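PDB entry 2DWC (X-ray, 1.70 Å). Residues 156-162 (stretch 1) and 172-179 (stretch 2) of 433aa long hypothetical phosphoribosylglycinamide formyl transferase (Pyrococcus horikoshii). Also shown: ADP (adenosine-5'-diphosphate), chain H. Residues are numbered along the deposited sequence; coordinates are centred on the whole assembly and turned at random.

Stretch 1, residues 156-162: GYPCHTK
Stretch 2 (172-179) SYFVKGPE

Four backbone hydrogen bonds hold the two stretches together as antiparallel strands, 159-162 against 173-175, whose N-to-C directions lie 147° apart and whose axes approach to 4.9 Å. Cys-159 and Val-175 form one hydrogen-bonded pair: Cys-159 N donates to Val-175 O and Val-175 N to Cys-159 O, both at 2.9 Å. Two residues on, Thr-161 N donates to Tyr-173 O at 3.0 Å, nearly straight at 172°, and Tyr-173 N returns a bond to Thr-161 O at 2.9 Å. Both of these pairs have CA atoms 5.2 Å apart; between them, His-160 and Phe-174 form the non-hydrogen-bonded pair, at 4.9 Å. The register continues to Pro-158 opposite Lys-176 and Lys-162 opposite Ser-172, each with CA atoms 4.3 Å apart. Strand phi/psi values run from -133/162 at Cys-159 to -137/137 at Lys-162, and from -154/147 at Tyr-173 to -82/109 at Val-175. CA-H...O contacts supplement the ladder, among them Ser-172 CA to Thr-161 O and Pro-158 CA to Val-175 O, both 3.1 Å.

The lysine amine meets the nucleotide. Lys-162 (chi1 m, then t, t, t) extends its chain so that NZ donates to ADP O2A at 3.0 Å and to ADP N7 at 2.9 Å, its positive charge suiting the phosphate.

Alternation sends His-160 and Phe-174 to one face of the sheet. His-160 (m, chi2 -95°) and Phe-174 (t, chi2 53°) form an oblique aromatic pair, centroids 4.9 Å apart and planes at 46°. The flat imidazole has Phe-174 CD1 over one face and ADP C6 over the opposite face. Pro-158, entered through a cis peptide bond, sets CB 3.4 Å from Phe-174 CZ.

Cys-159 (p), Thr-161 (p), Tyr-173 (t) and Val-175 (t) occupy the other face. Cys-159, Thr-161 and Val-175 are buried, and their compact side chains pack closely here: Cys-159 SG lies 3.8 Å from Val-175 CB, and Thr-161 CG2 lies 3.6 Å from Val-175 CG2. Tyr-173 leads its ring away from the first stretch.

Beyond the ladder, Tyr-157 (m, chi2 90°) points toward the second stretch. Val-175 CG1 meets its ring edge, 3.5 Å from Tyr-157 CE2, while Gly-177 CA and Pro-178 CD lie over one face, each 3.9 Å from the Tyr-157 ring centroid, as CH-pi contacts. With Glu-179 placed as it is, a CB on Gly-177 would clash with Glu-179 OE1. At Gly-156, the first residue after a helix, phi/psi 98/149 by itself calls for glycine.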

# COMPACT_ATOMS: atom_id res chain seq x y z
N GLY B 156 30.84 11.12 -34.85
CA GLY B 156 30.03 10.80 -36.02
C GLY B 156 28.58 11.19 -35.79
O GLY B 156 28.12 11.16 -34.66
N TYR B 157 27.87 11.55 -36.85
CA TYR B 157 26.48 11.94 -36.69
C TYR B 157 25.55 10.78 -37.02
O TYR B 157 25.92 9.88 -37.78
CB TYR B 157 26.14 13.15 -37.57
CG TYR B 157 27.09 14.33 -37.42
CD1 TYR B 157 28.24 14.44 -38.21
CD2 TYR B 157 26.83 15.34 -36.49
CE1 TYR B 157 29.11 15.53 -38.08
CE2 TYR B 157 27.68 16.44 -36.35
CZ TYR B 157 28.82 16.53 -37.15
OH TYR B 157 29.67 17.61 -37.03
N PRO B 158 24.35 10.74 -36.41
CA PRO B 158 23.85 11.72 -35.45
C PRO B 158 24.48 11.39 -34.09
O PRO B 158 24.76 10.23 -33.81
CB PRO B 158 22.34 11.46 -35.42
CG PRO B 158 22.08 10.67 -36.65
CD PRO B 158 23.29 9.80 -36.77
N CYS B 159 24.70 12.41 -33.27
CA CYS B 159 25.27 12.17 -31.94
C CYS B 159 24.46 12.94 -30.89
O CYS B 159 23.69 13.85 -31.22
CB CYS B 159 26.75 12.57 -31.89
SG CYS B 159 27.11 14.28 -32.39
N HIS B 160 24.61 12.54 -29.63
CA HIS B 160 23.90 13.19 -28.53
C HIS B 160 24.84 14.06 -27.71
O HIS B 160 25.89 13.58 -27.29
CB HIS B 160 23.31 12.12 -27.59
CG HIS B 160 22.33 11.21 -28.25
ND1 HIS B 160 20.97 11.43 -28.21
CD2 HIS B 160 22.50 10.09 -29.00
CE1 HIS B 160 20.35 10.49 -28.90
NE2 HIS B 160 21.26 9.67 -29.39
N THR B 161 24.47 15.31 -27.48
CA THR B 161 25.30 16.20 -26.66
C THR B 161 24.52 16.45 -25.37
O THR B 161 23.33 16.74 -25.41
CB THR B 161 25.56 17.57 -27.33
OG1 THR B 161 24.31 18.22 -27.60
CG2 THR B 161 26.32 17.40 -28.63
N LYS B 162 25.19 16.34 -24.23
CA LYS B 162 24.52 16.54 -22.95
C LYS B 162 25.36 17.37 -22.01
O LYS B 162 26.58 17.18 -21.90
CB LYS B 162 24.23 15.18 -22.28
CG LYS B 162 23.60 14.13 -23.20
CD LYS B 162 23.60 12.72 -22.56
CE LYS B 162 23.12 11.64 -23.54
NZ LYS B 162 23.06 10.29 -22.89
N SER B 172 20.17 18.97 -23.30
CA SER B 172 20.74 18.06 -24.29
C SER B 172 20.33 18.44 -25.71
O SER B 172 19.48 19.31 -25.91
CB SER B 172 20.28 16.62 -24.00
OG SER B 172 20.75 16.21 -22.72
N TYR B 173 20.94 17.79 -26.70
CA TYR B 173 20.61 18.05 -28.08
C TYR B 173 20.89 16.84 -28.96
O TYR B 173 21.81 16.06 -28.68
CB TYR B 173 21.41 19.25 -28.60
CG TYR B 173 20.72 19.97 -29.73
CD1 TYR B 173 19.78 20.96 -29.48
CD2 TYR B 173 20.99 19.63 -31.05
CE1 TYR B 173 19.11 21.61 -30.52
CE2 TYR B 173 20.32 20.26 -32.11
CZ TYR B 173 19.39 21.25 -31.84
OH TYR B 173 18.71 21.87 -32.87
N PHE B 174 20.09 16.65 -30.01
CA PHE B 174 20.32 15.55 -30.92
C PHE B 174 20.95 16.18 -32.17
O PHE B 174 20.24 16.73 -33.02
CB PHE B 174 19.02 14.86 -31.30
CG PHE B 174 19.22 13.59 -32.08
CD1 PHE B 174 20.07 12.60 -31.60
CD2 PHE B 174 18.53 13.37 -33.27
CE1 PHE B 174 20.24 11.40 -32.28
CE2 PHE B 174 18.69 12.17 -33.97
CZ PHE B 174 19.55 11.17 -33.47
N VAL B 175 22.27 16.10 -32.26
CA VAL B 175 23.02 16.69 -33.37
C VAL B 175 23.02 15.78 -34.61
O VAL B 175 23.66 14.73 -34.63
CB VAL B 175 24.48 16.97 -32.94
CG1 VAL B 175 25.28 17.58 -34.08
CG2 VAL B 175 24.47 17.90 -31.73
N LYS B 176 22.30 16.19 -35.65
CA LYS B 176 22.22 15.40 -36.86
C LYS B 176 23.32 15.77 -37.86
O LYS B 176 23.67 14.99 -38.74
CB LYS B 176 20.84 15.56 -37.50
CG LYS B 176 19.72 14.91 -36.70
CD LYS B 176 18.39 14.99 -37.45
CE LYS B 176 17.32 14.13 -36.79
NZ LYS B 176 16.04 14.15 -37.56
N GLY B 177 23.86 16.97 -37.70
CA GLY B 177 24.91 17.42 -38.58
C GLY B 177 25.63 18.62 -38.01
O GLY B 177 25.19 19.21 -37.02
N PRO B 178 26.75 19.01 -38.63
CA PRO B 178 27.56 20.15 -38.20
C PRO B 178 26.76 21.42 -37.98
O PRO B 178 27.14 22.27 -37.18
CB PRO B 178 28.56 20.31 -39.34
CG PRO B 178 28.77 18.90 -39.80
CD PRO B 178 27.36 18.34 -39.80
N GLU B 179 25.65 21.55 -38.69
CA GLU B 179 24.82 22.76 -38.57
C GLU B 179 24.11 22.83 -37.22
O GLU B 179 23.63 23.89 -36.81
CB GLU B 179 23.79 22.81 -39.70
CG GLU B 179 22.74 21.73 -39.62
CD GLU B 179 23.08 20.50 -40.44
OE1 GLU B 179 24.26 20.08 -40.47
OE2 GLU B 179 22.15 19.94 -41.06
PB ADP H . 18.48 12.15 -18.69
O1B ADP H . 18.42 11.73 -17.28
O2B ADP H . 17.18 12.13 -19.65
O3B ADP H . 19.64 13.12 -19.24
PA ADP H . 19.84 10.84 -20.77
O1A ADP H . 20.05 12.22 -21.28
O2A ADP H . 21.23 10.08 -20.57
O3A ADP H . 19.11 10.82 -19.33
O5' ADP H . 18.94 9.97 -21.77
C5' ADP H . 17.62 10.39 -22.12
C4' ADP H . 17.15 9.60 -23.34
O4' ADP H . 17.81 10.03 -24.55
C3' ADP H . 17.56 8.13 -23.17
O3' ADP H . 16.61 7.48 -22.33
C2' ADP H . 17.37 7.70 -24.62
O2' ADP H . 15.97 7.69 -24.93
C1' ADP H . 18.05 8.86 -25.35
N9 ADP H . 19.52 8.66 -25.41
C8 ADP H . 20.42 9.16 -24.56
N7 ADP H . 21.64 8.78 -24.94
C5 ADP H . 21.52 8.05 -26.04
C6 ADP H . 22.42 7.39 -26.87
N6 ADP H . 23.72 7.47 -26.65
N1 ADP H . 21.94 6.70 -27.92
C2 ADP H . 20.65 6.64 -28.17
N3 ADP H . 19.76 7.26 -27.40
C4 ADP H . 20.16 7.96 -26.34